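Local coordinates for malonate decarboxylase subunit alpha (Acinetobacter baumannii ATCC 17978, PDB 6MPR), which probably transfers the acyl-carrier protein from its acetyl thioester to malonate, as the alpha subunit of malonate decarboxylase, releasing acetate, at residues M33-T38 and V219-V224; M249-I254 and L530-T535. All coordinates share one frame; numbering follows the deposited sequence.

Contact 1 of 2, residues M33-T38 and V219-V224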
# COMPACT_ATOMS: atom_id res chain seq x y z
N MET A 33 -1.75 32.30 19.00
CA MET A 33 -1.64 33.56 18.28
C MET A 33 -2.72 33.67 17.20
O MET A 33 -3.31 34.74 17.01
CB MET A 33 -0.25 33.70 17.67
CG MET A 33 0.80 34.24 18.63
SD MET A 33 2.42 34.39 17.85
CE MET A 33 1.96 34.98 16.22
N ALA A 34 -2.98 32.58 16.49
CA ALA A 34 -3.97 32.61 15.41
C ALA A 34 -5.39 32.77 15.94
O ALA A 34 -6.24 33.33 15.25
CB ALA A 34 -3.88 31.34 14.56
N ASN A 35 -5.66 32.27 17.15
CA ASN A 35 -7.02 32.23 17.66
C ASN A 35 -7.61 33.62 17.86
O ASN A 35 -8.84 33.77 17.90
CB ASN A 35 -7.09 31.46 18.99
CG ASN A 35 -7.06 29.95 18.79
OD1 ASN A 35 -7.34 29.44 17.70
ND2 ASN A 35 -6.72 29.23 19.85
N GLN A 36 -6.77 34.65 18.00
CA GLN A 36 -7.31 36.00 18.09
C GLN A 36 -8.03 36.42 16.82
O GLN A 36 -8.83 37.36 16.86
CB GLN A 36 -6.19 36.99 18.38
CG GLN A 36 -5.33 37.31 17.17
CD GLN A 36 -4.18 38.24 17.51
OE1 GLN A 36 -4.38 39.42 17.79
NE2 GLN A 36 -2.96 37.70 17.48
N TYR A 37 -7.77 35.75 15.69
CA TYR A 37 -8.41 36.08 14.42
C TYR A 37 -9.57 35.17 14.06
O TYR A 37 -10.29 35.46 13.11
CB TYR A 37 -7.39 36.05 13.27
CG TYR A 37 -6.19 36.91 13.50
CD1 TYR A 37 -6.30 38.30 13.51
CD2 TYR A 37 -4.93 36.35 13.70
CE1 TYR A 37 -5.21 39.10 13.72
CE2 TYR A 37 -3.82 37.16 13.92
CZ TYR A 37 -3.97 38.53 13.93
OH TYR A 37 -2.88 39.35 14.13
N THR A 38 -9.77 34.08 14.79
CA THR A 38 -10.78 33.10 14.43
C THR A 38 -11.92 33.12 15.43
O THR A 38 -11.84 33.69 16.53
CB THR A 38 -10.19 31.69 14.35
OG1 THR A 38 -9.83 31.27 15.67
CG2 THR A 38 -8.96 31.66 13.43
N VAL A 219 -8.56 18.06 12.93
CA VAL A 219 -8.60 19.33 12.21
C VAL A 219 -8.32 20.45 13.20
O VAL A 219 -8.92 20.50 14.28
CB VAL A 219 -9.97 19.51 11.53
CG1 VAL A 219 -10.07 20.89 10.87
CG2 VAL A 219 -10.22 18.39 10.50
N ASP A 220 -7.45 21.38 12.83
CA ASP A 220 -7.27 22.54 13.70
C ASP A 220 -8.13 23.73 13.29
O ASP A 220 -8.68 24.42 14.17
CB ASP A 220 -5.79 22.93 13.74
CG ASP A 220 -4.95 21.81 14.26
OD1 ASP A 220 -5.10 21.46 15.46
OD2 ASP A 220 -4.18 21.22 13.47
N TYR A 221 -8.30 23.98 11.99
CA TYR A 221 -9.11 25.10 11.55
C TYR A 221 -9.86 24.75 10.27
O TYR A 221 -9.39 23.96 9.45
CB TYR A 221 -8.28 26.35 11.27
CG TYR A 221 -7.59 26.91 12.49
CD1 TYR A 221 -8.26 27.75 13.37
CD2 TYR A 221 -6.27 26.60 12.73
CE1 TYR A 221 -7.61 28.27 14.50
CE2 TYR A 221 -5.62 27.10 13.83
CZ TYR A 221 -6.28 27.93 14.72
OH TYR A 221 -5.59 28.42 15.80
N VAL A 222 -11.02 25.38 10.10
CA VAL A 222 -11.75 25.34 8.84
C VAL A 222 -11.95 26.77 8.36
O VAL A 222 -11.93 27.72 9.14
CB VAL A 222 -13.11 24.59 8.94
CG1 VAL A 222 -12.91 23.16 9.43
CG2 VAL A 222 -14.08 25.36 9.84
N VAL A 223 -12.13 26.92 7.05
CA VAL A 223 -12.43 28.22 6.44
C VAL A 223 -13.39 27.97 5.29
O VAL A 223 -13.21 27.03 4.52
CB VAL A 223 -11.15 28.94 5.96
CG1 VAL A 223 -10.43 28.15 4.84
CG2 VAL A 223 -11.47 30.35 5.49
N VAL A 224 -14.43 28.80 5.19
CA VAL A 224 -15.34 28.73 4.05
C VAL A 224 -14.63 29.35 2.84
O VAL A 224 -14.18 30.50 2.89
CB VAL A 224 -16.66 29.46 4.35
CG1 VAL A 224 -17.59 29.44 3.13
CG2 VAL A 224 -17.34 28.83 5.54

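Contact 2 of 2, residues M249-I254 and L530-T535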
# COMPACT_ATOMS: atom_id res chain seq x y z
N MET A 249 -7.53 -2.24 -31.15
CA MET A 249 -6.67 -2.56 -30.02
C MET A 249 -7.49 -3.07 -28.84
O MET A 249 -7.06 -3.99 -28.13
CB MET A 249 -5.85 -1.33 -29.65
CG MET A 249 -4.80 -0.99 -30.71
SD MET A 249 -4.07 0.63 -30.44
CE MET A 249 -3.10 0.33 -28.98
N ALA A 250 -8.68 -2.50 -28.63
CA ALA A 250 -9.57 -2.97 -27.56
C ALA A 250 -10.03 -4.41 -27.80
O ALA A 250 -10.11 -5.21 -26.86
CB ALA A 250 -10.76 -2.03 -27.44
N MET A 251 -10.33 -4.76 -29.06
CA MET A 251 -10.69 -6.14 -29.37
C MET A 251 -9.55 -7.10 -29.03
O MET A 251 -9.77 -8.17 -28.46
CB MET A 251 -11.06 -6.28 -30.84
CG MET A 251 -12.42 -5.69 -31.22
SD MET A 251 -12.58 -5.48 -33.00
CE MET A 251 -13.36 -7.02 -33.50
N MET A 252 -8.32 -6.74 -29.41
CA MET A 252 -7.17 -7.59 -29.11
C MET A 252 -6.91 -7.69 -27.61
O MET A 252 -6.53 -8.76 -27.12
CB MET A 252 -5.94 -7.07 -29.85
CG MET A 252 -6.08 -7.22 -31.37
SD MET A 252 -4.51 -7.00 -32.23
CE MET A 252 -4.31 -5.22 -32.13
N ALA A 253 -7.09 -6.59 -26.86
CA ALA A 253 -6.98 -6.67 -25.41
C ALA A 253 -7.97 -7.67 -24.82
O ALA A 253 -7.62 -8.45 -23.93
CB ALA A 253 -7.18 -5.28 -24.78
N ILE A 254 -9.21 -7.65 -25.29
CA ILE A 254 -10.24 -8.50 -24.69
C ILE A 254 -9.99 -9.96 -25.03
O ILE A 254 -10.05 -10.84 -24.16
CB ILE A 254 -11.64 -8.06 -25.15
CG1 ILE A 254 -11.96 -6.70 -24.54
CG2 ILE A 254 -12.67 -9.13 -24.78
CD1 ILE A 254 -13.19 -6.01 -25.10
N LEU A 530 -5.85 -13.83 -33.73
CA LEU A 530 -6.90 -13.86 -32.73
C LEU A 530 -8.29 -13.97 -33.37
O LEU A 530 -9.29 -13.82 -32.66
CB LEU A 530 -6.83 -12.61 -31.84
CG LEU A 530 -5.53 -12.38 -31.06
CD1 LEU A 530 -5.50 -10.97 -30.50
CD2 LEU A 530 -5.36 -13.40 -29.93
N GLY A 531 -8.36 -14.21 -34.67
CA GLY A 531 -9.64 -14.26 -35.35
C GLY A 531 -10.27 -12.90 -35.58
O GLY A 531 -11.49 -12.79 -35.68
N ILE A 532 -9.46 -11.85 -35.67
CA ILE A 532 -9.97 -10.49 -35.79
C ILE A 532 -9.62 -9.95 -37.17
O ILE A 532 -8.44 -9.90 -37.55
CB ILE A 532 -9.42 -9.58 -34.68
CG1 ILE A 532 -9.91 -10.08 -33.33
CG2 ILE A 532 -9.85 -8.14 -34.90
CD1 ILE A 532 -9.20 -9.44 -32.14
N ARG A 533 -10.64 -9.56 -37.92
CA ARG A 533 -10.46 -8.81 -39.16
C ARG A 533 -10.45 -7.32 -38.83
O ARG A 533 -11.32 -6.84 -38.10
CB ARG A 533 -11.57 -9.14 -40.16
N ARG A 534 -9.47 -6.60 -39.38
CA ARG A 534 -9.39 -5.17 -39.14
C ARG A 534 -10.65 -4.44 -39.58
O ARG A 534 -11.00 -3.40 -39.01
CB ARG A 534 -8.17 -4.59 -39.86
CG ARG A 534 -6.85 -4.99 -39.24
CD ARG A 534 -5.71 -4.18 -39.83
NE ARG A 534 -4.63 -3.99 -38.86
CZ ARG A 534 -3.60 -4.82 -38.73
NH1 ARG A 534 -2.66 -4.58 -37.82
NH2 ARG A 534 -3.52 -5.89 -39.50
N THR A 535 -11.37 -4.97 -40.58
CA THR A 535 -12.61 -4.34 -41.01
C THR A 535 -13.76 -4.55 -40.04
O THR A 535 -14.79 -3.89 -40.19
CB THR A 535 -13.01 -4.86 -42.39
OG1 THR A 535 -13.40 -6.24 -42.29
CG2 THR A 535 -11.84 -4.75 -43.35

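Contact 1 of 2, residues M33-T38 and V219-V224
The phenol of Y221 reaches out from its strand to the chain at A34-T38, which continues from helix 22-34, and its OH gives a hydrogen bond of 2.8 Å to OD1 of N35. The oxygen lies at the edge of the tyrosine ring and in its plane, but the reverse does not hold: seen from N35 the hydroxyl stands 50° out of the carbonyl plane, so the bond misses the lone-pair direction. Amide and ring planes are turned 62° against each other, and the two side chains cross at about a right angle. OD1 also passes 3.4 Å from Y221 CE1, which puts the amide oxygen beside the hydroxyl-bearing end of the ring.

Two methyl groups approach the ring obliquely, A34 CB at its hydroxyl end, 3.6 Å from Y221 OH, and T38 CG2 along the CE1-CD1 flank, 3.8 Å from Y221 CE1. The phenol is thus met by three residues of one turn of chain, and across the two segments one hydrogen bond holds its hydroxyl. In T38, chi1 of 69° sets CG2 anti to the carbonyl carbon, and OG1 is engaged by the backbone oxygen of G40. The turn itself is held by backbone bonds from Y37 N to A34 O and from T38 N to N35 O.

Behind the ring, the strand is fixed on both flanks: Y221 pairs through its backbone with V195 and V197, while V222 pairs with V41 and I43, at strand 42-43. Next to it, D220 forms salt bridges with K27 and with R342 of the second subunit. The contact thereby ties the chain leaving helix 22-34 to strand 221-224 near one border of the parallel sheet, with L55 of helix 48-55 touching both A34 and Y221, and I43 of strand 42-43 touching T38 and Y221.

Contact 2 of 2, residues M249-I254 and L530-T535
I532 points its side chain into the angle between M251 and M252, two consecutive residues of helix 244-261, and meets each with a different part of itself. Its CD1 lies 3.9 Å from M251 CB and is equally close to CG of M252, so the end of the longer branch rests against the roots of both methionines. Of the two methionines, M251 meets the shorter branch: I532 CG2 stands 3.9 Å from M251 CE. This is possible because the M251 chain runs extended through chi2 and then bends at chi3 (93°), bringing the terminal methyl alongside the isoleucine. Both methionines run obliquely to I532.

L530 approaches differently. It crosses M252 at about a right angle and touches with one methyl, CD1 lying 3.9 Å from M252 CG and 4.0 Å from M252 CB. The CG of M252 is therefore met by two methyls, one from L530 and one from I532. G531 links these two residues with a positive phi of 75°, and the chain turns there while both neighbours direct their side chains at the helix.

No hydrogen bond joins the segments; this is apolar packing of a loop against a helix of the half of the chain built round the mixed sheet. The loop follows strand 524-525, an outermost strand of that sheet within the chain, and L476 of strand 474-477 touches M252 from the sheet itself.

Other residues complete the surroundings of these side chains. Y284 of helix 272-287 and L248 of the same helix as the methionines also touch I532, whereas A537 and L541 pack on M251 and P527 on M252. Farther along the loop, R534 turns its CB away from the helix and gives a hydrogen bond through NH1 to the backbone oxygen of E478.

Overall arrangement
Contacts 1 and 2 lie on opposite sides of the chain's centre, their own centres 59 Å apart and their nearest atoms about 43 Å apart, so they do not touch. They come in series: contact 1 closes at strand 221-224 before contact 2 opens on helix 244-261, the next regular element in the chain. Contact 1 belongs to the parallel sheet of the N-terminal half, contact 2 to the mixed sheet of the C-terminal half, and no sheet is shared. Each brings together parts distant in sequence within its own half. Their surroundings also differ, since the second subunit reaches residues of contact 1 but touches neither segment of contact 2.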